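Local coordinates for protein putative secreted lipase (Streptomyces sp. W007, PDB 5H6B) that probably hydrolyses triacylglycerols as a thermostable secreted lipase of the alpha/beta-hydrolase class, releasing fatty acids at a serine-dependent active site, at residues R15-Y20 with N41-W46; F61-G66 with D88-K93; G133-N138 with S230-I235; T208-G213 with N218-D223. One frame throughout, in Å; residues are numbered along the deposited sequence.

Contact 1 (R15-Y20 with N41-W46); sequences RGWNDY and NSIDNW. With ZN (zinc ion), chain B.
Trp-17, on the short edge strand 16-17, carries the contact by pushing the benzene end of its indole against the turn 41-46. With CG anti to the backbone N (chi1 -179°), the ring extends straight from the strand, and its far edge meets peptide oxygens. Ser-42 O lies 3.5 Å from Trp-17 CZ2 and Ile-43 O 3.5 Å from Trp-17 CH2, both near the ring plane, where the slightly positive C-H rim suits a carbonyl. Apolar atoms fill in around the same end: Ile-43 CD1 stands 4.0 Å from Trp-17 CZ2, and Trp-46 CB is 3.9 Å from that carbon. A wide ring with one N-H fits here, since NE1 hydrogen-bonds to Ser-62 OG, which in turn bonds to Ser-42 O. The next residue, Asn-18, turns its OD1 to Ser-62 N, tying the end of the strand to its neighbour 59-63. Opposite the indole, the turn is shaped by Asn-41, whose OD1 accepts from Ile-43 N at 2.9 Å and from Asp-44 N at 2.8 Å, while its ND2 donates to Asp-44 OD2. Asp-44 OD1 binds a zinc ion at 2.1 Å. The arrangement is an Asx turn in the loop after strand 32-35, the loop that in alpha/beta-hydrolase lipases usually helps to form the oxyanion hole, packed here against an edge strand of the central sheet.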
# COMPACT_ATOMS: atom_id res chain seq x y z
N ARG A 15 -3.16 -16.14 13.75
CA ARG A 15 -2.94 -15.81 12.34
C ARG A 15 -4.23 -15.95 11.55
O ARG A 15 -5.09 -16.77 11.89
CB ARG A 15 -1.88 -16.72 11.74
CG ARG A 15 -2.20 -18.20 11.84
CD ARG A 15 -1.16 -19.03 11.12
NE ARG A 15 0.14 -18.97 11.80
CZ ARG A 15 1.26 -19.52 11.32
NH1 ARG A 15 1.26 -20.16 10.15
NH2 ARG A 15 2.39 -19.43 12.02
N GLY A 16 -4.37 -15.15 10.50
CA GLY A 16 -5.59 -15.15 9.69
C GLY A 16 -5.67 -14.00 8.72
O GLY A 16 -4.83 -13.09 8.75
N TRP A 17 -6.66 -14.05 7.83
CA TRP A 17 -6.91 -12.99 6.87
C TRP A 17 -8.38 -12.58 6.98
O TRP A 17 -9.27 -13.33 6.63
CB TRP A 17 -6.51 -13.44 5.45
CG TRP A 17 -6.72 -12.40 4.36
CD1 TRP A 17 -6.93 -11.06 4.52
CD2 TRP A 17 -6.72 -12.63 2.95
NE1 TRP A 17 -7.08 -10.45 3.30
CE2 TRP A 17 -6.94 -11.39 2.32
CE3 TRP A 17 -6.55 -13.78 2.15
CZ2 TRP A 17 -7.01 -11.25 0.93
CZ3 TRP A 17 -6.61 -13.64 0.75
CH2 TRP A 17 -6.83 -12.38 0.17
N ASN A 18 -8.60 -11.36 7.48
CA ASN A 18 -9.93 -10.87 7.81
C ASN A 18 -10.70 -11.75 8.81
O ASN A 18 -11.93 -11.77 8.82
CB ASN A 18 -10.73 -10.59 6.52
CG ASN A 18 -10.16 -9.44 5.74
OD1 ASN A 18 -9.44 -8.60 6.28
ND2 ASN A 18 -10.49 -9.38 4.46
N ASP A 19 -9.95 -12.41 9.67
CA ASP A 19 -10.49 -13.14 10.80
C ASP A 19 -10.41 -12.18 12.00
O ASP A 19 -9.34 -12.00 12.59
CB ASP A 19 -9.69 -14.42 11.03
CG ASP A 19 -10.15 -15.21 12.26
OD1 ASP A 19 -10.93 -14.68 13.09
OD2 ASP A 19 -9.70 -16.36 12.39
N TYR A 20 -11.56 -11.59 12.35
CA TYR A 20 -11.66 -10.64 13.47
C TYR A 20 -11.60 -11.26 14.89
O TYR A 20 -11.68 -10.52 15.86
CB TYR A 20 -12.90 -9.75 13.30
CG TYR A 20 -12.72 -8.79 12.14
CD1 TYR A 20 -13.04 -9.17 10.82
CD2 TYR A 20 -12.17 -7.52 12.36
CE1 TYR A 20 -12.85 -8.29 9.77
CE2 TYR A 20 -11.97 -6.64 11.30
CZ TYR A 20 -12.31 -7.02 10.02
OH TYR A 20 -12.10 -6.13 8.99
N ASN A 41 -9.13 -4.35 -5.20
CA ASN A 41 -10.01 -4.59 -4.06
C ASN A 41 -9.28 -5.36 -2.96
O ASN A 41 -8.11 -5.76 -3.12
CB ASN A 41 -11.27 -5.34 -4.54
CG ASN A 41 -10.95 -6.69 -5.13
OD1 ASN A 41 -10.42 -7.56 -4.46
ND2 ASN A 41 -11.24 -6.87 -6.41
N SER A 42 -10.00 -5.59 -1.87
CA SER A 42 -9.48 -6.22 -0.66
C SER A 42 -9.00 -7.65 -0.81
O SER A 42 -8.25 -8.12 0.06
CB SER A 42 -10.54 -6.21 0.43
OG SER A 42 -11.61 -7.03 0.04
N ILE A 43 -9.47 -8.35 -1.85
CA ILE A 43 -9.11 -9.77 -2.05
C ILE A 43 -8.06 -9.97 -3.13
O ILE A 43 -7.03 -10.58 -2.88
CB ILE A 43 -10.35 -10.65 -2.37
CG1 ILE A 43 -11.42 -10.52 -1.28
CG2 ILE A 43 -9.96 -12.11 -2.59
CD1 ILE A 43 -10.89 -10.63 0.14
N ASP A 44 -8.33 -9.45 -4.32
CA ASP A 44 -7.55 -9.76 -5.53
C ASP A 44 -6.13 -9.23 -5.52
O ASP A 44 -5.23 -9.89 -6.04
CB ASP A 44 -8.25 -9.25 -6.80
CG ASP A 44 -9.53 -10.00 -7.09
OD1 ASP A 44 -9.62 -11.20 -6.76
OD2 ASP A 44 -10.46 -9.40 -7.66
N ASN A 45 -5.94 -8.05 -4.94
CA ASN A 45 -4.59 -7.48 -4.84
C ASN A 45 -3.70 -8.38 -3.96
O ASN A 45 -2.50 -8.42 -4.16
CB ASN A 45 -4.65 -6.06 -4.26
CG ASN A 45 -3.48 -5.16 -4.73
OD1 ASN A 45 -2.32 -5.57 -4.78
ND2 ASN A 45 -3.80 -3.94 -5.03
N TRP A 46 -4.31 -9.12 -3.03
CA TRP A 46 -3.59 -9.72 -1.93
C TRP A 46 -3.64 -11.24 -1.90
O TRP A 46 -3.26 -11.83 -0.88
CB TRP A 46 -4.11 -9.13 -0.62
CG TRP A 46 -4.05 -7.64 -0.63
CD1 TRP A 46 -5.09 -6.78 -0.43
CD2 TRP A 46 -2.89 -6.82 -0.86
NE1 TRP A 46 -4.66 -5.49 -0.52
CE2 TRP A 46 -3.31 -5.48 -0.80
CE3 TRP A 46 -1.54 -7.09 -1.11
CZ2 TRP A 46 -2.44 -4.41 -0.98
CZ3 TRP A 46 -0.66 -6.01 -1.31
CH2 TRP A 46 -1.12 -4.70 -1.23
ZN ZN B . -11.58 -12.05 -7.00
O HOH W 1 -10.54 -14.31 -6.28
O HOH W 2 -13.15 -11.20 -5.97

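Contact 2 (F61-G66 with D88-K93); sequences FSLDYG and DVFVDK. With ZN (zinc ion), chain C.
Phe-90 lays one face of its ring squarely over Leu-63, whose CB sits 3.5 Å from the ring centroid and only 8° off the ring normal, a well-centred CH-pi contact. The ring gets there because CG lies opposite the backbone N (chi1 -171°), which sends it from the helix down onto the strand. Leu-63 meets it obliquely: its CG takes the crowded place between backbone N and carbonyl carbon, and the branch CD1 ends 4.0 Å from Phe-90 CB, so that the leucine follows the phenylalanine from ring centre to stem. Phe-61 approaches differently, bringing its CB to the rim, near the ring plane, 3.9 Å from Phe-90 CE2, while its own ring turns off toward Val-94, Thr-98 and Tyr-20. At the tip, Phe-90 CZ comes within 3.6 Å of Ser-62 O. A flat aromatic suits this place, since the helix segment 88-93 runs roughly antiparallel to the strand segment 61-63, their axes 9.7 Å apart at closest approach, a gap one ring can bridge; Val-33 of the adjoining strand also touches it. With an alanine here, the face over Leu-63 CB and the rim beside Phe-61 CB would be gone, and a gap is likely to open between helix and strand. Charges are kept to the margins: Asp-64 points away, binding a zinc ion together with His-75. The interface proper rests on dispersion and shape, with face and rim of one ring both used, and its strength should therefore depend on close fit and exclusion of water.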
# COMPACT_ATOMS: atom_id res chain seq x y z
N PHE A 61 -5.37 -8.06 7.71
CA PHE A 61 -6.67 -7.48 7.38
C PHE A 61 -6.52 -6.67 6.11
O PHE A 61 -5.45 -6.10 5.87
CB PHE A 61 -7.17 -6.58 8.51
CG PHE A 61 -7.46 -7.33 9.78
CD1 PHE A 61 -6.45 -7.63 10.68
CD2 PHE A 61 -8.77 -7.77 10.06
CE1 PHE A 61 -6.71 -8.34 11.83
CE2 PHE A 61 -9.03 -8.48 11.21
CZ PHE A 61 -8.01 -8.76 12.10
N SER A 62 -7.57 -6.63 5.29
CA SER A 62 -7.54 -5.87 4.03
C SER A 62 -8.88 -5.20 3.80
O SER A 62 -9.91 -5.84 3.96
CB SER A 62 -7.22 -6.81 2.88
OG SER A 62 -8.25 -7.77 2.71
N LEU A 63 -8.87 -3.93 3.44
CA LEU A 63 -10.10 -3.16 3.22
C LEU A 63 -10.36 -2.87 1.76
O LEU A 63 -9.43 -2.80 0.95
CB LEU A 63 -10.05 -1.81 3.95
CG LEU A 63 -9.43 -0.57 3.26
CD1 LEU A 63 -9.74 0.72 4.01
CD2 LEU A 63 -7.93 -0.73 3.08
N ASP A 64 -11.63 -2.59 1.47
CA ASP A 64 -12.05 -1.99 0.21
C ASP A 64 -12.17 -0.49 0.44
O ASP A 64 -12.68 -0.10 1.45
CB ASP A 64 -13.44 -2.53 -0.17
CG ASP A 64 -13.40 -3.63 -1.20
OD1 ASP A 64 -12.32 -4.12 -1.59
OD2 ASP A 64 -14.50 -3.99 -1.65
N TYR A 65 -11.79 0.34 -0.53
CA TYR A 65 -11.84 1.81 -0.37
C TYR A 65 -12.04 2.42 -1.74
O TYR A 65 -11.59 1.84 -2.71
CB TYR A 65 -10.57 2.36 0.32
CG TYR A 65 -9.32 2.44 -0.54
CD1 TYR A 65 -9.14 3.48 -1.46
CD2 TYR A 65 -8.32 1.49 -0.44
CE1 TYR A 65 -8.01 3.56 -2.25
CE2 TYR A 65 -7.18 1.56 -1.23
CZ TYR A 65 -7.02 2.60 -2.14
OH TYR A 65 -5.91 2.71 -2.95
N GLY A 66 -12.71 3.57 -1.82
CA GLY A 66 -12.87 4.29 -3.08
C GLY A 66 -13.83 3.60 -4.03
O GLY A 66 -13.72 3.78 -5.25
N ASP A 88 -9.23 5.19 8.04
CA ASP A 88 -9.35 5.61 9.45
C ASP A 88 -10.30 4.72 10.24
O ASP A 88 -9.88 4.09 11.23
CB ASP A 88 -9.78 7.09 9.52
CG ASP A 88 -9.65 7.70 10.91
OD1 ASP A 88 -9.33 7.00 11.91
OD2 ASP A 88 -9.89 8.93 10.99
N VAL A 89 -11.56 4.65 9.80
CA VAL A 89 -12.58 3.77 10.41
C VAL A 89 -12.12 2.30 10.45
O VAL A 89 -12.27 1.61 11.47
CB VAL A 89 -13.93 3.86 9.65
CG1 VAL A 89 -14.90 2.75 10.06
CG2 VAL A 89 -14.57 5.23 9.85
N PHE A 90 -11.53 1.84 9.35
CA PHE A 90 -11.09 0.44 9.25
C PHE A 90 -9.97 0.10 10.25
O PHE A 90 -10.02 -0.96 10.88
CB PHE A 90 -10.69 0.10 7.81
CG PHE A 90 -10.43 -1.36 7.59
CD1 PHE A 90 -11.46 -2.22 7.27
CD2 PHE A 90 -9.13 -1.88 7.69
CE1 PHE A 90 -11.22 -3.57 7.05
CE2 PHE A 90 -8.89 -3.22 7.46
CZ PHE A 90 -9.94 -4.07 7.14
N VAL A 91 -8.98 0.97 10.39
CA VAL A 91 -7.89 0.74 11.36
C VAL A 91 -8.44 0.72 12.80
O VAL A 91 -8.07 -0.15 13.58
CB VAL A 91 -6.73 1.75 11.23
CG1 VAL A 91 -5.72 1.58 12.37
CG2 VAL A 91 -6.01 1.60 9.90
N ASP A 92 -9.32 1.67 13.13
CA ASP A 92 -9.97 1.70 14.46
C ASP A 92 -10.69 0.38 14.74
O ASP A 92 -10.52 -0.20 15.81
CB ASP A 92 -10.95 2.89 14.57
CG ASP A 92 -10.24 4.26 14.62
OD1 ASP A 92 -9.08 4.34 15.07
OD2 ASP A 92 -10.85 5.27 14.22
N LYS A 93 -11.44 -0.10 13.76
CA LYS A 93 -12.17 -1.38 13.84
C LYS A 93 -11.26 -2.60 14.03
O LYS A 93 -11.61 -3.54 14.77
CB LYS A 93 -13.02 -1.53 12.58
CG LYS A 93 -13.88 -2.78 12.47
CD LYS A 93 -14.65 -2.80 11.14
CE LYS A 93 -15.46 -1.52 10.95
NZ LYS A 93 -16.60 -1.69 10.01
ZN ZN C . -15.01 -4.64 -3.30

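Contact 3 (G133-N138 with S230-I235); sequences GIAPDN and SEHVAI
The methyl group of Ala-135 packs against the ND1–CE1 side of the imidazole of His-232, its CB 3.6 Å from His-232 ND1. The alanine's carbonyl follows, with Ala-135 O 3.3 Å from His-232 CE1, approaching the ring obliquely. A side chain of one methyl suits Ala-135, because its CB is held between the imidazole and Ile-235 CG2, 3.8 Å from the latter. Next to it, Ile-134 CG2 crosses Ile-235 to lie 3.9 Å from its CG1, two branched chains filling the buried space. His-232 has CG anti to the backbone N (chi1 -175°), which carries the ring out from the helix start; there ND1 bonds to Asp-200 OD2 and NE2 to Ser-109 OG, consistent with a Ser-His-Asp catalytic triad. A phenylalanine here has no ring nitrogens, and Ser-109 OG and Asp-200 would probably lose the link between them. Glu-231 is the N-cap of the helix: its OE1 accepts from Ala-234 N at 2.8 Å and its OE2 from Val-233 N at 2.9 Å, fixing the turn that bears the histidine. Strand 128-134 runs between strands 103-108 and 191-196, and helix 240-250 packs on both isoleucines, while Leu-221 of helix 221-224 adjoins Ile-235.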
# COMPACT_ATOMS: atom_id res chain seq x y z
N GLY A 133 5.10 0.89 1.54
CA GLY A 133 4.54 1.25 0.25
C GLY A 133 5.24 0.45 -0.83
O GLY A 133 6.47 0.43 -0.88
N ILE A 134 4.46 -0.22 -1.68
CA ILE A 134 4.96 -0.96 -2.81
C ILE A 134 4.48 -0.18 -4.02
O ILE A 134 3.29 0.02 -4.20
CB ILE A 134 4.41 -2.40 -2.87
CG1 ILE A 134 4.51 -3.08 -1.50
CG2 ILE A 134 5.16 -3.21 -3.91
CD1 ILE A 134 3.94 -4.48 -1.48
N ALA A 135 5.43 0.28 -4.82
CA ALA A 135 5.19 1.17 -5.94
C ALA A 135 4.24 2.33 -5.63
O ALA A 135 3.38 2.64 -6.44
CB ALA A 135 4.72 0.37 -7.15
N PRO A 136 4.41 2.99 -4.47
CA PRO A 136 3.45 4.03 -4.09
C PRO A 136 3.63 5.33 -4.90
O PRO A 136 4.77 5.77 -5.08
CB PRO A 136 3.78 4.28 -2.63
CG PRO A 136 5.26 4.04 -2.56
CD PRO A 136 5.56 2.96 -3.55
N ASP A 137 2.54 5.94 -5.38
CA ASP A 137 2.68 7.24 -6.08
C ASP A 137 2.67 8.41 -5.11
O ASP A 137 1.76 9.25 -5.12
CB ASP A 137 1.68 7.41 -7.22
CG ASP A 137 0.20 7.32 -6.79
OD1 ASP A 137 -0.16 6.70 -5.76
OD2 ASP A 137 -0.60 7.88 -7.54
N ASN A 138 3.74 8.51 -4.31
CA ASN A 138 3.76 9.43 -3.14
C ASN A 138 3.76 10.93 -3.49
O ASN A 138 3.37 11.75 -2.65
CB ASN A 138 4.92 9.08 -2.18
CG ASN A 138 4.54 7.94 -1.22
OD1 ASN A 138 3.49 8.00 -0.58
ND2 ASN A 138 5.41 6.94 -1.08
N SER A 230 9.92 -6.98 -12.66
CA SER A 230 8.53 -6.61 -12.36
C SER A 230 8.25 -5.16 -12.69
O SER A 230 9.05 -4.29 -12.40
CB SER A 230 8.18 -6.83 -10.88
OG SER A 230 7.98 -8.20 -10.62
N GLU A 231 7.09 -4.92 -13.29
CA GLU A 231 6.58 -3.58 -13.50
C GLU A 231 5.57 -3.24 -12.38
O GLU A 231 5.55 -3.89 -11.33
CB GLU A 231 6.04 -3.41 -14.94
CG GLU A 231 5.03 -4.45 -15.44
CD GLU A 231 3.81 -4.57 -14.54
OE1 GLU A 231 3.73 -5.57 -13.78
OE2 GLU A 231 2.95 -3.66 -14.57
N HIS A 232 4.75 -2.22 -12.60
CA HIS A 232 3.96 -1.62 -11.54
C HIS A 232 2.95 -2.59 -10.90
O HIS A 232 2.80 -2.60 -9.67
CB HIS A 232 3.25 -0.38 -12.08
CG HIS A 232 2.48 0.38 -11.06
ND1 HIS A 232 3.08 1.28 -10.20
CD2 HIS A 232 1.16 0.39 -10.76
CE1 HIS A 232 2.16 1.80 -9.40
NE2 HIS A 232 0.98 1.29 -9.73
N VAL A 233 2.28 -3.39 -11.72
CA VAL A 233 1.23 -4.25 -11.20
C VAL A 233 1.82 -5.48 -10.52
O VAL A 233 1.44 -5.80 -9.40
CB VAL A 233 0.19 -4.60 -12.30
CG1 VAL A 233 -0.84 -5.61 -11.79
CG2 VAL A 233 -0.52 -3.31 -12.73
N ALA A 234 2.77 -6.12 -11.20
CA ALA A 234 3.39 -7.34 -10.73
C ALA A 234 4.03 -7.19 -9.36
O ALA A 234 3.86 -8.06 -8.51
CB ALA A 234 4.43 -7.82 -11.74
N ILE A 235 4.75 -6.08 -9.16
CA ILE A 235 5.50 -5.87 -7.91
C ILE A 235 4.60 -5.91 -6.67
O ILE A 235 5.01 -6.42 -5.63
CB ILE A 235 6.36 -4.57 -7.96
CG1 ILE A 235 7.38 -4.53 -6.80
CG2 ILE A 235 5.51 -3.31 -7.94
CD1 ILE A 235 8.26 -3.29 -6.84

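Contact 4 (T208-G213 with N218-D223); sequences TQYLDG and NVLLQD
Tyr-210 and Asn-218 share the same first-torsion setting, each with CG opposite its carbonyl carbon and beside the backbone N (chi1 -67° in the tyrosine); from the two backbones this lays the phenol alongside the strand and points the carboxamide back at the loop. The two groups cross obliquely, ring and amide planes 36° apart. Asn-218 CB lies over one face of the ring, off-centre toward its rim and 3.8 Å from the centroid in a CH-pi contact, and Asn-218 OD1 is 3.3 Å from Tyr-210 CD1. Farther along, Val-219 O faces the ring edge, and Tyr-210 OH reaches Leu-220 CB at 3.6 Å, so that the long tyrosine spans three residues of the strand. The polar hold falls on Leu-211. Asn-218 ND2 donates to Leu-211 O at 2.8 Å through a nearly straight bond (171°) that lies in both the amide and the carbonyl plane. Asn-218 OD1 takes the N-H of the same leucine at 3.1 Å, a more bent bond whose donor is tilted from the amide's carbonyl plane. An asparagine suits the place because one side chain offers both donor and acceptor, pairing with the N-H and C=O of a single residue much as a neighbouring strand would. Leu-211, apolar, turns instead to Tyr-192 and Val-194 of strand 191-196, which is the sheet neighbour of the outermost strand 216-220. Helix 240-250 packs on Val-219, and next along the loop Asp-212 N bonds to Asp-185, a zinc ligand with His-139.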
# COMPACT_ATOMS: atom_id res chain seq x y z
N THR A 208 10.22 9.42 -7.75
CA THR A 208 9.16 10.16 -7.08
C THR A 208 8.29 9.30 -6.14
O THR A 208 7.50 9.83 -5.36
CB THR A 208 8.20 10.86 -8.07
OG1 THR A 208 7.57 9.88 -8.92
CG2 THR A 208 8.95 11.90 -8.93
N GLN A 209 8.43 7.97 -6.23
CA GLN A 209 7.77 7.06 -5.30
C GLN A 209 8.43 7.10 -3.93
O GLN A 209 7.77 6.89 -2.91
CB GLN A 209 7.79 5.64 -5.84
CG GLN A 209 7.13 5.50 -7.21
CD GLN A 209 7.32 4.12 -7.78
OE1 GLN A 209 7.50 3.15 -7.04
NE2 GLN A 209 7.29 4.02 -9.10
N TYR A 210 9.74 7.36 -3.91
CA TYR A 210 10.53 7.41 -2.68
C TYR A 210 10.08 8.52 -1.74
O TYR A 210 9.69 9.59 -2.19
CB TYR A 210 12.02 7.60 -2.98
CG TYR A 210 12.72 6.46 -3.66
CD1 TYR A 210 12.29 5.13 -3.51
CD2 TYR A 210 13.87 6.70 -4.43
CE1 TYR A 210 12.97 4.10 -4.14
CE2 TYR A 210 14.55 5.67 -5.06
CZ TYR A 210 14.09 4.38 -4.90
OH TYR A 210 14.74 3.34 -5.52
N LEU A 211 10.16 8.23 -0.45
CA LEU A 211 9.89 9.19 0.60
C LEU A 211 11.20 9.75 1.18
O LEU A 211 12.27 9.18 1.02
CB LEU A 211 9.07 8.54 1.71
CG LEU A 211 7.62 8.17 1.37
CD1 LEU A 211 7.07 7.22 2.42
CD2 LEU A 211 6.72 9.39 1.27
N ASP A 212 11.09 10.88 1.85
CA ASP A 212 12.22 11.55 2.48
C ASP A 212 11.92 11.81 3.94
O ASP A 212 10.83 12.27 4.29
CB ASP A 212 12.48 12.86 1.76
CG ASP A 212 13.45 13.76 2.50
OD1 ASP A 212 14.68 13.63 2.31
OD2 ASP A 212 12.95 14.64 3.23
N GLY A 213 12.91 11.57 4.78
CA GLY A 213 12.80 11.81 6.20
C GLY A 213 13.85 11.00 6.94
O GLY A 213 14.50 10.13 6.36
N ASN A 218 14.28 3.57 1.53
CA ASN A 218 13.88 3.44 0.14
C ASN A 218 14.69 2.32 -0.47
O ASN A 218 15.90 2.32 -0.35
CB ASN A 218 14.11 4.73 -0.64
CG ASN A 218 13.14 5.83 -0.24
OD1 ASN A 218 11.92 5.65 -0.29
ND2 ASN A 218 13.67 6.97 0.16
N VAL A 219 14.01 1.40 -1.15
CA VAL A 219 14.60 0.19 -1.69
C VAL A 219 14.25 0.04 -3.16
O VAL A 219 13.08 0.15 -3.56
CB VAL A 219 14.07 -1.03 -0.92
CG1 VAL A 219 14.72 -2.32 -1.43
CG2 VAL A 219 14.31 -0.84 0.58
N LEU A 220 15.28 -0.20 -3.96
CA LEU A 220 15.14 -0.47 -5.37
C LEU A 220 15.13 -1.98 -5.53
O LEU A 220 16.10 -2.66 -5.17
CB LEU A 220 16.29 0.14 -6.16
CG LEU A 220 16.21 -0.02 -7.68
CD1 LEU A 220 14.95 0.65 -8.23
CD2 LEU A 220 17.46 0.54 -8.36
N LEU A 221 14.03 -2.50 -6.09
CA LEU A 221 13.84 -3.94 -6.28
C LEU A 221 15.00 -4.63 -7.02
O LEU A 221 15.37 -5.77 -6.70
CB LEU A 221 12.54 -4.20 -7.07
CG LEU A 221 12.14 -5.65 -7.36
CD1 LEU A 221 11.81 -6.34 -6.04
CD2 LEU A 221 10.97 -5.71 -8.35
N GLN A 222 15.56 -3.93 -8.00
CA GLN A 222 16.64 -4.49 -8.78
C GLN A 222 17.97 -4.55 -7.99
O GLN A 222 18.83 -5.34 -8.35
CB GLN A 222 16.79 -3.78 -10.12
CG GLN A 222 15.64 -4.05 -11.11
CD GLN A 222 14.30 -3.46 -10.67
OE1 GLN A 222 13.25 -4.09 -10.79
NE2 GLN A 222 14.33 -2.25 -10.15
N ASP A 223 18.12 -3.76 -6.91
CA ASP A 223 19.25 -3.94 -5.97
C ASP A 223 19.17 -5.27 -5.24
O ASP A 223 20.20 -5.85 -4.92
CB ASP A 223 19.33 -2.81 -4.91
CG ASP A 223 19.83 -1.49 -5.48
OD1 ASP A 223 20.44 -1.50 -6.56
OD2 ASP A 223 19.60 -0.43 -4.87

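In the fold
From the N terminus, contact 1 comes first, closing the span from edge strand 16-17 to the turn after strand 32-35. Contact 2 follows in series, joining strand 59-63 to helix 80-98, which crosses back toward strand 103-108; the two meet where Ser-42 and Asn-18 bond to residues of 61-66. Contact 3 opens later and closes a much longer span, from the end of strand 128-134 to helix 232-237, and contact 4 falls wholly within that span. These last two touch through Asn-138 and Gln-209. All four reach the same parallel sheet, contacts 1 and 4 at its two outermost strands, their centres about 26 Å apart.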